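Local coordinates for protein NLP/P60 (Enterococcus faecium, PDB 6B8C) that probably cleaves the peptide stems of bacterial peptidoglycan as a secreted NlpC/P60 cysteine endopeptidase, generating muropeptides that enhance host immunity, at residues A[29-34]-A[65-70]; A[41-46]-A[120-125]; A[82-87]-A[136-141]; A[93-98]-A[105-110]; A[114-119]-A[129-134]. All coordinates share one frame; numbering follows the deposited sequence.

Contact 1 (A[29-34]-A[65-70]); sequences AAIVAE and QVTGRD
A helix-helix contact joins Ile31, Ala30 and Glu34 on helix 28-36 to Val66 and Gln65 at the C-terminal end of helix 55-67. Val66 carries the contact, meeting Ala30, Ile31 and Glu34. With CG1 anti to its backbone N (chi1 174°), this methyl meets Ile31 CD1 at 3.8 Å and lies near Ala30 CB, while the other methyl, CG2, packs 3.6 Å from Glu34 CB. Ile31 extends its CD1 to 3.7 Å from Val66 CB, and the two side chains cross obliquely. Behind this touch, Ile31 also reaches Val62 and Tyr63 one helical turn earlier, as well as Ile109 of strand 106-112, and so sits between helix and sheet.

Glu34 contributes its aliphatic part to Val66 and slides past it in the opposite direction. A bend at chi2 (74°) brings CD to Gln65; OE1 is 3.3 Å from Gln65 CB, with the carboxylate and amide planes 48° apart. No hydrogen bond spans the two segments. Both carboxylate oxygens are held by residues just after helix 28-36: OE1 by the Tyr38 hydroxyl, OE2 by a salt bridge to Lys37. At the end of helix 55-67, Thr67 OG1 bonds to Tyr63 O and weakly receives Arg69 N, spanning Gly68, where the chain leaves helical geometry with positive phi. This is largely apolar helix-helix packing of the helical lobe in the papain-like fold of NlpC/P60 domains.

Contact 2 (A[41-46]-A[120-125]); sequences TPYVWG and PQPGES
Tyr43 lays its ring against the Gln121-Pro122 peptide, at the start of a type I beta turn that runs from Gln121 to Glu124. CG is anti to the backbone N (chi1 -163°), which starts the ring toward the turn. Pro122 N lies 3.5 Å above the ring plane, over its centre, while Gln121 C sits over the same face but closer to the rim. Pro122 runs beside the tyrosine, pointing the same way, and its CD makes a CH-pi contact 3.9 Å from the ring centroid, 22° off the normal; the nearest ring atom to it is CE1. Gln121 O approaches Tyr43 CG to 3.3 Å while also accepting the turn's own bond from Glu124 N at 2.7 Å, so the peptide under the ring is fixed from within the turn.

Nearer the backbone, Tyr43 CB meets Glu124 O at 3.0 Å. A water links the same two residues, accepting from Tyr43 N at 3.0 Å and donating weakly to Glu124 O. Ser125 touches through its methylene, CB lying 3.1 Å from Thr41 O. Thr41 turns its own hydroxyl to Tyr38 O.

Both segments are loops at the surface. Segment 41-46 follows helix 28-36 and bonds by backbone to Phe53 of strand 52-53 and to Val126, whereas 120-125 bridges strands 115-118 and 127-130, with Ala119 and Asp54 also touching the Tyr43 side chain.

Contact 3 (A[82-87]-A[136-141]); sequences GTKISV and PDFAVS
Thr83 and Ile85 pair with Ser141 and Ala139 across two antiparallel strands whose short axes run at 142°. Backbone bonds come first: Thr83 O receives Ser141 N at 2.9 Å, and Ile85 exchanges both its bonds with Ala139, Ile85 N to Ala139 O being 2.9 Å. A further bond from Thr83 N to Ser141 O is less certain. Lys84 and Val140 form the non-hydrogen-bonded pair between them.

Among the apolar contacts, Ile85 CG2 packs on Ala139 CB at 3.6 Å, on the face these two share with Ser141. Past the strand, Val87 CG1 meets Pro136 CG at 3.8 Å. Lys84, on the face it shares with Val140, brings its CE methylene 4.0 Å from Phe138 CE2; Phe138 in turn lies against Phe97 and Pro101. A separate, close van der Waals approach sets Ile85 CD1 3.3 Å from the serine oxygen, Ser141 OG.

Asp137 and Phe138 both stand opposite Phe97, a classic beta bulge between strand 138-141 and its neighbour 95-98. Strand 83-85 pairs with the other side of 138-141 and forms one edge of the six-stranded antiparallel sheet of this papain-like domain.

Contact 4 (A[93-98]-A[105-110]); sequences GDLLFW and YHVAIA
Trp98 offers one indole face to His106, whose CD2 lies 3.6 Å above the plane, offset toward the rim. The two are edge-to-face, His106 edge-on with ring planes at 86°, and belong to the hairpin of strands 95-98 and 106-112 in the middle of the six-stranded sheet. His106 CG is anti to its backbone N (chi1 -164°), and the two side chains lie side by side, pointing the same way. Tyr105 completes the aromatic cluster, its ring face covering Trp98 CB in a CH-pi contact, 3.9 Å from CB to centroid. Farther along the indole, Trp98 CZ3 touches Ala108 CB at 3.9 Å.

The opposite face of the hairpin is aliphatic and aromatic. Val107 CG2 sits over one face of the Phe97 ring, 3.7 Å from its centroid, and also meets Leu95 CD2 near Ile109; Thr59 and Val62 of helix 55-67 cover this side. On the Trp98 side, Leu96 CG packs on Ala110 CB.

His106 NE2 is hydrogen-bonded to His118 ND1, and its side chain touches Cys55, a grouping consistent with the Cys-His-His active site of NlpC/P60 peptidases; Trp98 would then flank the presumed catalytic histidine. Six backbone bonds join the two segments. At the far end Ala110 N bonds to Asp94 O at 2.7 Å, while Gly93 N bonds to Ala110 O at 2.8 Å.

Contact 5 (A[114-119]-A[129-134]); sequences GQYIHA and GSVQWF
Tyr116 folds its ring over the backbone of its own hairpin partner and donates a hydrogen bond from its hydroxyl to the loop beyond: OH meets Phe134 O at 2.6 Å, in the carbonyl plane and on a lone pair. CG stands between the backbone N and the carbonyl carbon (chi1 46°), which starts the ring toward segment 129-134. Gly129 O lies 3.8 Å above the ring centre, and Ser130 N is over the same face toward the rim. Because Gly129 carries no side chain, Tyr116 CE1 can settle 3.8 Å from Gly129 CA.

Beneath the ring the strands pair antiparallel. Tyr116 and Gly129 exchange both backbone bonds, and Gly114 O accepts Val131 N at 2.8 Å. Val131 CG1 stands at the ring edge, 3.8 Å from Tyr116 CE2. Two residues along strand 115-118, the His118 ring presents a face to Tyr116 CE1, and His118 ND1 is bonded to His106 NE2, in keeping with the histidine pair expected at an NlpC/P60 active site. Tyr116 also meets Trp98 edge-to-face.

After strand 127-130 the chain turns tightly. Ser130 OG accepts Gln132 N at 3.1 Å, an ST turn, and Ser130 O takes both Trp133 N and Phe134 N, which brings Phe134 O round to the phenol. The ring edge also meets His118 NE2. The short bond from the phenol, with packing on a face and an edge of the ring, should hold the ring's tilt and tie residues 131-134 to the sheet.

In the fold
Contact 4 is the buried centre, and contacts 3 and 5 extend its sheet on its two sides: 3 through strand 138-141, which also bonds to 95-98, and 5 through strand 115-118, which pairs with 106-112. All three rest on antiparallel backbone bonds, but contact 4 adds an aromatic cluster, 3 aliphatic pairs and 5 a buried phenol. His106 of contact 4 and His118 of contact 5 bond to each other. Contact 1, partly buried, joins two helical segments with no hydrogen bond across them and meets contact 4 through Ile31 and Ile109. Contact 2 lies at the surface, a loop pair using ring-on-peptide packing and a water.

Contact 1 (A[29-34]-A[65-70])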
# COMPACT_ATOMS: atom_id res chain seq x y z
N ALA A 29 4.17 -4.66 -12.13
CA ALA A 29 3.52 -3.75 -13.06
C ALA A 29 2.00 -3.90 -13.00
O ALA A 29 1.27 -2.91 -13.10
CB ALA A 29 4.04 -3.99 -14.48
N ALA A 30 1.52 -5.13 -12.82
CA ALA A 30 0.07 -5.35 -12.75
C ALA A 30 -0.51 -4.77 -11.46
O ALA A 30 -1.60 -4.19 -11.47
CB ALA A 30 -0.24 -6.84 -12.86
N ILE A 31 0.21 -4.92 -10.34
CA ILE A 31 -0.22 -4.31 -9.09
C ILE A 31 -0.31 -2.80 -9.25
O ILE A 31 -1.28 -2.17 -8.80
CB ILE A 31 0.74 -4.70 -7.95
CG1 ILE A 31 0.73 -6.21 -7.72
CG2 ILE A 31 0.37 -3.95 -6.66
CD1 ILE A 31 -0.49 -6.73 -7.00
N VAL A 32 0.69 -2.19 -9.89
CA VAL A 32 0.69 -0.74 -10.09
C VAL A 32 -0.48 -0.32 -10.98
O VAL A 32 -1.17 0.67 -10.71
CB VAL A 32 2.04 -0.29 -10.68
CG1 VAL A 32 1.99 1.18 -11.07
CG2 VAL A 32 3.16 -0.56 -9.69
N ALA A 33 -0.72 -1.08 -12.06
CA ALA A 33 -1.79 -0.73 -12.98
C ALA A 33 -3.15 -0.84 -12.30
O ALA A 33 -4.05 -0.02 -12.55
CB ALA A 33 -1.74 -1.63 -14.21
N GLU A 34 -3.33 -1.83 -11.42
CA GLU A 34 -4.58 -1.95 -10.68
C GLU A 34 -4.72 -0.83 -9.66
O GLU A 34 -5.82 -0.29 -9.47
CB GLU A 34 -4.66 -3.31 -10.00
CG GLU A 34 -5.94 -3.55 -9.19
CD GLU A 34 -7.16 -3.80 -10.07
OE1 GLU A 34 -8.30 -3.61 -9.58
OE2 GLU A 34 -6.99 -4.19 -11.24
N GLN A 65 -7.60 -8.02 -6.11
CA GLN A 65 -7.96 -7.98 -7.52
C GLN A 65 -6.91 -8.65 -8.39
O GLN A 65 -7.25 -9.34 -9.36
CB GLN A 65 -8.17 -6.53 -7.96
CG GLN A 65 -9.35 -5.85 -7.31
CD GLN A 65 -10.62 -6.66 -7.42
OE1 GLN A 65 -11.07 -7.27 -6.44
NE2 GLN A 65 -11.20 -6.69 -8.61
N VAL A 66 -5.63 -8.45 -8.08
CA VAL A 66 -4.59 -8.95 -8.98
C VAL A 66 -4.27 -10.42 -8.70
O VAL A 66 -4.11 -11.22 -9.63
CB VAL A 66 -3.34 -8.07 -8.90
CG1 VAL A 66 -2.21 -8.68 -9.72
CG2 VAL A 66 -3.65 -6.67 -9.39
N THR A 67 -4.18 -10.81 -7.43
CA THR A 67 -3.69 -12.13 -7.06
C THR A 67 -4.75 -13.05 -6.48
O THR A 67 -4.53 -14.26 -6.43
CB THR A 67 -2.55 -12.01 -6.03
OG1 THR A 67 -3.10 -11.64 -4.76
CG2 THR A 67 -1.55 -10.95 -6.47
N GLY A 68 -5.89 -12.51 -6.03
CA GLY A 68 -6.93 -13.32 -5.44
C GLY A 68 -6.72 -13.71 -4.00
O GLY A 68 -7.64 -14.25 -3.37
N ARG A 69 -5.53 -13.48 -3.44
CA ARG A 69 -5.27 -13.81 -2.05
C ARG A 69 -5.52 -12.60 -1.16
O ARG A 69 -5.46 -11.45 -1.60
CB ARG A 69 -3.83 -14.31 -1.88
CG ARG A 69 -2.78 -13.25 -2.07
CD ARG A 69 -1.57 -13.81 -2.78
NE ARG A 69 -0.35 -13.67 -1.98
CZ ARG A 69 0.36 -12.55 -1.91
NH1 ARG A 69 -0.03 -11.47 -2.58
NH2 ARG A 69 1.45 -12.51 -1.16
N ASP A 70 -5.79 -12.88 0.11
CA ASP A 70 -6.23 -11.88 1.07
C ASP A 70 -5.09 -11.63 2.06
O ASP A 70 -4.96 -12.34 3.06
CB ASP A 70 -7.50 -12.34 1.78
CG ASP A 70 -8.27 -11.19 2.42
OD1 ASP A 70 -7.64 -10.28 2.98
OD2 ASP A 70 -9.52 -11.21 2.36

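Contact 2 (A[41-46]-A[120-125])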
# COMPACT_ATOMS: atom_id res chain seq x y z
N THR A 41 -10.22 8.06 -5.16
CA THR A 41 -11.18 7.43 -4.27
C THR A 41 -11.08 8.09 -2.90
O THR A 41 -9.98 8.18 -2.35
CB THR A 41 -10.92 5.93 -4.17
OG1 THR A 41 -10.99 5.35 -5.48
CG2 THR A 41 -11.94 5.26 -3.27
N PRO A 42 -12.17 8.59 -2.33
CA PRO A 42 -12.08 9.28 -1.04
C PRO A 42 -11.71 8.34 0.10
O PRO A 42 -11.90 7.12 0.04
CB PRO A 42 -13.49 9.86 -0.84
CG PRO A 42 -14.37 9.06 -1.73
CD PRO A 42 -13.53 8.64 -2.90
N TYR A 43 -11.15 8.94 1.15
CA TYR A 43 -10.76 8.19 2.33
C TYR A 43 -11.99 7.89 3.18
O TYR A 43 -12.82 8.78 3.42
CB TYR A 43 -9.75 8.98 3.15
CG TYR A 43 -8.99 8.15 4.17
CD1 TYR A 43 -9.55 7.85 5.41
CD2 TYR A 43 -7.72 7.67 3.88
CE1 TYR A 43 -8.86 7.09 6.33
CE2 TYR A 43 -7.02 6.91 4.80
CZ TYR A 43 -7.59 6.62 6.02
OH TYR A 43 -6.89 5.86 6.94
N VAL A 44 -12.11 6.65 3.62
CA VAL A 44 -13.14 6.25 4.57
C VAL A 44 -12.49 5.33 5.59
O VAL A 44 -11.88 4.32 5.22
CB VAL A 44 -14.32 5.54 3.88
CG1 VAL A 44 -15.30 5.02 4.92
CG2 VAL A 44 -15.03 6.48 2.91
N TRP A 45 -12.60 5.68 6.87
CA TRP A 45 -12.02 4.85 7.91
C TRP A 45 -12.59 3.44 7.85
O TRP A 45 -13.81 3.25 7.86
CB TRP A 45 -12.27 5.46 9.29
CG TRP A 45 -11.52 4.75 10.35
CD1 TRP A 45 -12.01 3.83 11.23
CD2 TRP A 45 -10.13 4.89 10.64
NE1 TRP A 45 -11.00 3.39 12.06
CE2 TRP A 45 -9.84 4.02 11.72
CE3 TRP A 45 -9.09 5.66 10.10
CZ2 TRP A 45 -8.56 3.91 12.26
CZ3 TRP A 45 -7.83 5.55 10.64
CH2 TRP A 45 -7.57 4.68 11.71
N GLY A 46 -11.71 2.45 7.75
CA GLY A 46 -12.12 1.07 7.60
C GLY A 46 -12.67 0.70 6.24
O GLY A 46 -13.09 -0.45 6.07
N PRO A 120 -4.05 8.33 1.75
CA PRO A 120 -3.16 9.01 2.70
C PRO A 120 -3.72 9.16 4.11
O PRO A 120 -3.09 8.71 5.07
CB PRO A 120 -2.93 10.38 2.05
CG PRO A 120 -3.35 10.21 0.62
CD PRO A 120 -4.48 9.22 0.67
N GLN A 121 -4.89 9.77 4.26
CA GLN A 121 -5.42 10.11 5.57
C GLN A 121 -6.86 10.59 5.41
O GLN A 121 -7.27 10.95 4.30
CB GLN A 121 -4.57 11.21 6.24
CG GLN A 121 -4.86 12.57 5.66
CD GLN A 121 -3.81 13.59 6.04
OE1 GLN A 121 -2.62 13.27 6.09
NE2 GLN A 121 -4.25 14.81 6.29
N PRO A 122 -7.64 10.60 6.50
CA PRO A 122 -9.03 11.09 6.42
C PRO A 122 -9.23 12.35 5.59
O PRO A 122 -10.29 12.50 4.96
CB PRO A 122 -9.37 11.33 7.90
CG PRO A 122 -8.62 10.23 8.61
CD PRO A 122 -7.33 10.04 7.83
N GLY A 123 -8.25 13.24 5.52
CA GLY A 123 -8.41 14.42 4.69
C GLY A 123 -8.51 14.10 3.20
O GLY A 123 -9.30 14.73 2.48
N GLU A 124 -7.72 13.15 2.72
CA GLU A 124 -7.39 13.11 1.30
C GLU A 124 -7.90 11.84 0.62
O GLU A 124 -8.32 10.88 1.27
CB GLU A 124 -5.87 13.25 1.11
CG GLU A 124 -5.34 14.56 1.67
CD GLU A 124 -6.16 15.76 1.20
OE1 GLU A 124 -6.53 15.80 0.00
OE2 GLU A 124 -6.44 16.65 2.03
N SER A 125 -7.85 11.86 -0.70
CA SER A 125 -8.23 10.72 -1.53
C SER A 125 -6.98 10.00 -2.03
O SER A 125 -5.86 10.51 -1.92
CB SER A 125 -9.10 11.18 -2.70
OG SER A 125 -8.39 12.08 -3.53
O HOH W 1 -11.29 11.97 1.09

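Contact 3 (A[82-87]-A[136-141])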
# COMPACT_ATOMS: atom_id res chain seq x y z
N GLY A 82 4.91 -11.00 2.74
CA GLY A 82 6.10 -11.21 1.95
C GLY A 82 7.32 -11.25 2.84
O GLY A 82 7.23 -11.57 4.02
N THR A 83 8.47 -10.91 2.26
CA THR A 83 9.73 -10.90 3.00
C THR A 83 10.16 -9.46 3.27
O THR A 83 10.18 -8.63 2.36
CB THR A 83 10.83 -11.65 2.24
OG1 THR A 83 12.11 -11.38 2.84
CG2 THR A 83 10.85 -11.25 0.78
N LYS A 84 10.47 -9.16 4.53
CA LYS A 84 10.89 -7.81 4.90
C LYS A 84 12.17 -7.42 4.18
O LYS A 84 13.03 -8.26 3.90
CB LYS A 84 11.08 -7.71 6.42
CG LYS A 84 9.79 -7.50 7.18
CD LYS A 84 10.02 -7.54 8.68
CE LYS A 84 8.74 -7.18 9.43
NZ LYS A 84 7.57 -7.97 8.94
N ILE A 85 12.28 -6.13 3.87
CA ILE A 85 13.34 -5.64 3.00
C ILE A 85 13.50 -4.14 3.25
O ILE A 85 12.62 -3.49 3.82
CB ILE A 85 13.02 -5.96 1.52
CG1 ILE A 85 14.30 -6.15 0.71
CG2 ILE A 85 12.13 -4.89 0.90
CD1 ILE A 85 14.06 -6.71 -0.68
N SER A 86 14.64 -3.60 2.84
CA SER A 86 14.86 -2.17 2.98
C SER A 86 14.05 -1.41 1.94
O SER A 86 13.67 -1.94 0.89
CB SER A 86 16.35 -1.83 2.84
OG SER A 86 16.70 -1.63 1.48
N VAL A 87 13.77 -0.14 2.25
CA VAL A 87 13.02 0.69 1.31
C VAL A 87 13.82 0.91 0.03
O VAL A 87 13.24 1.09 -1.05
CB VAL A 87 12.64 2.03 1.98
CG1 VAL A 87 11.76 2.87 1.07
CG2 VAL A 87 11.94 1.77 3.31
N PRO A 136 8.74 5.96 4.38
CA PRO A 136 8.33 4.75 5.09
C PRO A 136 9.49 4.16 5.88
O PRO A 136 10.66 4.46 5.63
CB PRO A 136 7.87 3.81 3.98
CG PRO A 136 8.67 4.23 2.79
CD PRO A 136 8.90 5.72 2.93
N ASP A 137 9.14 3.32 6.84
CA ASP A 137 10.15 2.74 7.72
C ASP A 137 10.77 1.47 7.16
O ASP A 137 11.99 1.29 7.25
CB ASP A 137 9.55 2.48 9.11
CG ASP A 137 9.24 3.77 9.86
OD1 ASP A 137 10.17 4.57 10.10
OD2 ASP A 137 8.06 3.99 10.20
N PHE A 138 9.98 0.57 6.58
CA PHE A 138 10.58 -0.59 5.90
C PHE A 138 9.69 -0.99 4.73
O PHE A 138 8.69 -0.33 4.42
CB PHE A 138 10.83 -1.75 6.87
CG PHE A 138 9.60 -2.28 7.55
CD1 PHE A 138 9.21 -1.79 8.78
CD2 PHE A 138 8.84 -3.28 6.96
CE1 PHE A 138 8.08 -2.28 9.42
CE2 PHE A 138 7.71 -3.78 7.58
CZ PHE A 138 7.33 -3.28 8.81
N ALA A 139 10.04 -2.09 4.05
CA ALA A 139 9.28 -2.55 2.91
C ALA A 139 9.14 -4.07 2.99
O ALA A 139 9.77 -4.73 3.81
CB ALA A 139 9.94 -2.14 1.58
N VAL A 140 8.30 -4.60 2.11
CA VAL A 140 7.97 -6.02 2.08
C VAL A 140 7.86 -6.44 0.62
O VAL A 140 7.05 -5.87 -0.13
CB VAL A 140 6.66 -6.33 2.84
CG1 VAL A 140 6.19 -7.73 2.51
CG2 VAL A 140 6.87 -6.18 4.34
N SER A 141 8.68 -7.40 0.22
CA SER A 141 8.61 -7.98 -1.11
C SER A 141 7.50 -9.03 -1.16
O SER A 141 7.28 -9.77 -0.20
CB SER A 141 9.94 -8.62 -1.50
OG SER A 141 11.00 -7.67 -1.47

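Contact 4 (A[93-98]-A[105-110])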
# COMPACT_ATOMS: atom_id res chain seq x y z
N GLY A 93 5.40 -2.52 -6.88
CA GLY A 93 4.46 -3.50 -6.38
C GLY A 93 4.67 -3.90 -4.94
O GLY A 93 3.72 -4.35 -4.29
N ASP A 94 5.88 -3.74 -4.41
CA ASP A 94 6.14 -4.10 -3.02
C ASP A 94 5.33 -3.21 -2.08
O ASP A 94 4.84 -2.15 -2.45
CB ASP A 94 7.63 -3.99 -2.69
CG ASP A 94 8.47 -5.03 -3.42
OD1 ASP A 94 9.62 -4.72 -3.77
OD2 ASP A 94 7.96 -6.15 -3.65
N LEU A 95 5.21 -3.66 -0.83
CA LEU A 95 4.49 -2.90 0.18
C LEU A 95 5.48 -2.08 1.00
O LEU A 95 6.61 -2.52 1.24
CB LEU A 95 3.68 -3.83 1.08
CG LEU A 95 2.44 -4.48 0.45
CD1 LEU A 95 1.84 -5.54 1.36
CD2 LEU A 95 1.40 -3.43 0.11
N LEU A 96 5.07 -0.89 1.42
CA LEU A 96 5.89 0.00 2.23
C LEU A 96 5.16 0.29 3.53
O LEU A 96 3.96 0.59 3.51
CB LEU A 96 6.18 1.31 1.49
CG LEU A 96 6.77 1.19 0.08
CD1 LEU A 96 6.80 2.55 -0.59
CD2 LEU A 96 8.16 0.58 0.13
N PHE A 97 5.87 0.22 4.65
CA PHE A 97 5.27 0.27 5.97
C PHE A 97 5.90 1.36 6.81
O PHE A 97 7.13 1.47 6.88
CB PHE A 97 5.39 -1.09 6.68
CG PHE A 97 4.53 -2.16 6.09
CD1 PHE A 97 5.00 -2.96 5.06
CD2 PHE A 97 3.24 -2.35 6.55
CE1 PHE A 97 4.20 -3.94 4.51
CE2 PHE A 97 2.43 -3.33 6.00
CZ PHE A 97 2.92 -4.13 4.98
N TRP A 98 5.05 2.17 7.44
CA TRP A 98 5.45 3.15 8.44
C TRP A 98 5.25 2.56 9.83
O TRP A 98 4.24 1.91 10.10
CB TRP A 98 4.61 4.42 8.33
CG TRP A 98 4.97 5.34 7.20
CD1 TRP A 98 5.53 6.57 7.31
CD2 TRP A 98 4.76 5.11 5.80
NE1 TRP A 98 5.69 7.13 6.06
CE2 TRP A 98 5.23 6.25 5.12
CE3 TRP A 98 4.24 4.05 5.06
CZ2 TRP A 98 5.18 6.36 3.73
CZ3 TRP A 98 4.19 4.16 3.68
CH2 TRP A 98 4.67 5.30 3.03
N TYR A 105 1.58 1.67 11.34
CA TYR A 105 0.39 2.49 11.33
C TYR A 105 0.00 2.96 9.94
O TYR A 105 -1.03 3.63 9.79
CB TYR A 105 0.57 3.71 12.26
CG TYR A 105 1.77 4.58 11.93
CD1 TYR A 105 1.66 5.61 11.00
CD2 TYR A 105 3.00 4.39 12.55
CE1 TYR A 105 2.74 6.41 10.69
CE2 TYR A 105 4.09 5.19 12.25
CZ TYR A 105 3.95 6.20 11.32
OH TYR A 105 5.03 7.01 11.01
N HIS A 106 0.79 2.63 8.92
CA HIS A 106 0.50 3.08 7.57
C HIS A 106 1.19 2.16 6.58
O HIS A 106 2.25 1.61 6.86
CB HIS A 106 0.96 4.53 7.35
CG HIS A 106 0.38 5.17 6.13
ND1 HIS A 106 -0.91 5.66 6.09
CD2 HIS A 106 0.90 5.38 4.89
CE1 HIS A 106 -1.16 6.16 4.89
NE2 HIS A 106 -0.08 6.00 4.15
N VAL A 107 0.57 2.01 5.41
CA VAL A 107 1.07 1.16 4.35
C VAL A 107 0.78 1.82 3.01
O VAL A 107 -0.19 2.58 2.86
CB VAL A 107 0.45 -0.26 4.42
CG1 VAL A 107 -1.02 -0.21 4.04
CG2 VAL A 107 1.20 -1.23 3.53
N ALA A 108 1.63 1.54 2.03
CA ALA A 108 1.43 2.02 0.66
C ALA A 108 2.00 0.98 -0.30
O ALA A 108 2.69 0.05 0.10
CB ALA A 108 2.07 3.39 0.44
N ILE A 109 1.69 1.16 -1.59
CA ILE A 109 2.22 0.30 -2.64
C ILE A 109 3.38 1.01 -3.31
O ILE A 109 3.23 2.14 -3.80
CB ILE A 109 1.13 -0.07 -3.67
CG1 ILE A 109 0.12 -1.04 -3.04
CG2 ILE A 109 1.76 -0.71 -4.90
CD1 ILE A 109 -1.11 -1.25 -3.88
N ALA A 110 4.54 0.35 -3.35
CA ALA A 110 5.72 0.95 -3.95
C ALA A 110 5.56 1.08 -5.46
O ALA A 110 5.06 0.16 -6.13
CB ALA A 110 6.96 0.11 -3.63

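Contact 5 (A[114-119]-A[129-134])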
# COMPACT_ATOMS: atom_id res chain seq x y z
N GLY A 114 11.45 5.77 -5.22
CA GLY A 114 11.04 6.63 -4.13
C GLY A 114 9.60 7.10 -4.18
O GLY A 114 9.25 8.05 -3.48
N GLN A 115 8.76 6.46 -4.99
CA GLN A 115 7.38 6.85 -5.17
C GLN A 115 6.46 5.74 -4.70
O GLN A 115 6.81 4.55 -4.76
CB GLN A 115 7.08 7.18 -6.63
CG GLN A 115 7.96 8.28 -7.19
CD GLN A 115 8.05 8.23 -8.70
OE1 GLN A 115 9.15 8.20 -9.26
NE2 GLN A 115 6.91 8.21 -9.37
N TYR A 116 5.28 6.12 -4.22
CA TYR A 116 4.28 5.15 -3.81
C TYR A 116 2.90 5.72 -4.09
O TYR A 116 2.75 6.88 -4.49
CB TYR A 116 4.44 4.78 -2.33
CG TYR A 116 4.64 5.95 -1.40
CD1 TYR A 116 3.55 6.70 -0.96
CD2 TYR A 116 5.90 6.29 -0.95
CE1 TYR A 116 3.73 7.76 -0.09
CE2 TYR A 116 6.09 7.35 -0.09
CZ TYR A 116 5.01 8.08 0.33
OH TYR A 116 5.20 9.14 1.19
N ILE A 117 1.89 4.89 -3.88
CA ILE A 117 0.50 5.28 -4.04
C ILE A 117 -0.26 4.78 -2.82
O ILE A 117 0.01 3.68 -2.33
CB ILE A 117 -0.09 4.73 -5.36
CG1 ILE A 117 -1.58 5.06 -5.46
CG2 ILE A 117 0.17 3.23 -5.49
CD1 ILE A 117 -2.17 4.71 -6.80
N HIS A 118 -1.17 5.61 -2.31
CA HIS A 118 -1.80 5.26 -1.05
C HIS A 118 -3.08 6.06 -0.84
O HIS A 118 -3.32 7.08 -1.49
CB HIS A 118 -0.85 5.48 0.14
CG HIS A 118 -0.40 6.90 0.30
ND1 HIS A 118 0.12 7.38 1.49
CD2 HIS A 118 -0.39 7.95 -0.56
CE1 HIS A 118 0.43 8.66 1.35
NE2 HIS A 118 0.13 9.02 0.11
N ALA A 119 -3.90 5.55 0.09
CA ALA A 119 -4.97 6.30 0.72
C ALA A 119 -4.33 7.04 1.90
O ALA A 119 -4.07 6.43 2.94
CB ALA A 119 -6.10 5.38 1.18
N GLY A 129 2.56 9.68 -3.90
CA GLY A 129 3.39 10.32 -2.90
C GLY A 129 4.84 9.95 -3.10
O GLY A 129 5.16 8.99 -3.80
N SER A 130 5.71 10.73 -2.48
CA SER A 130 7.15 10.55 -2.59
C SER A 130 7.73 10.29 -1.21
O SER A 130 7.20 10.76 -0.20
CB SER A 130 7.81 11.77 -3.22
OG SER A 130 9.23 11.64 -3.24
N VAL A 131 8.83 9.53 -1.16
CA VAL A 131 9.53 9.33 0.10
C VAL A 131 10.24 10.60 0.52
O VAL A 131 10.64 10.73 1.69
CB VAL A 131 10.52 8.16 0.02
CG1 VAL A 131 9.80 6.89 -0.41
CG2 VAL A 131 11.67 8.48 -0.92
N GLN A 132 10.42 11.55 -0.40
CA GLN A 132 10.94 12.86 -0.03
C GLN A 132 9.90 13.68 0.72
O GLN A 132 10.25 14.71 1.31
CB GLN A 132 11.41 13.62 -1.27
CG GLN A 132 12.61 12.98 -1.95
CD GLN A 132 13.84 12.99 -1.07
OE1 GLN A 132 14.57 12.00 -0.99
NE2 GLN A 132 14.10 14.13 -0.42
N TRP A 133 8.63 13.26 0.70
CA TRP A 133 7.60 13.90 1.51
C TRP A 133 7.46 13.21 2.87
O TRP A 133 7.68 13.83 3.91
CB TRP A 133 6.25 13.87 0.77
CG TRP A 133 6.24 14.52 -0.59
CD1 TRP A 133 7.22 15.31 -1.14
CD2 TRP A 133 5.20 14.43 -1.57
NE1 TRP A 133 6.84 15.72 -2.40
CE2 TRP A 133 5.61 15.19 -2.68
CE3 TRP A 133 3.96 13.79 -1.61
CZ2 TRP A 133 4.82 15.33 -3.82
CZ3 TRP A 133 3.18 13.92 -2.74
CH2 TRP A 133 3.61 14.68 -3.83
N PHE A 134 7.12 11.92 2.86
CA PHE A 134 6.97 11.13 4.08
C PHE A 134 7.61 9.77 3.82
O PHE A 134 7.15 9.01 2.97
CB PHE A 134 5.51 10.99 4.48
CG PHE A 134 4.86 12.28 4.89
CD1 PHE A 134 5.10 12.82 6.14
CD2 PHE A 134 4.04 12.97 4.01
CE1 PHE A 134 4.53 14.02 6.52
CE2 PHE A 134 3.46 14.17 4.39
CZ PHE A 134 3.71 14.70 5.64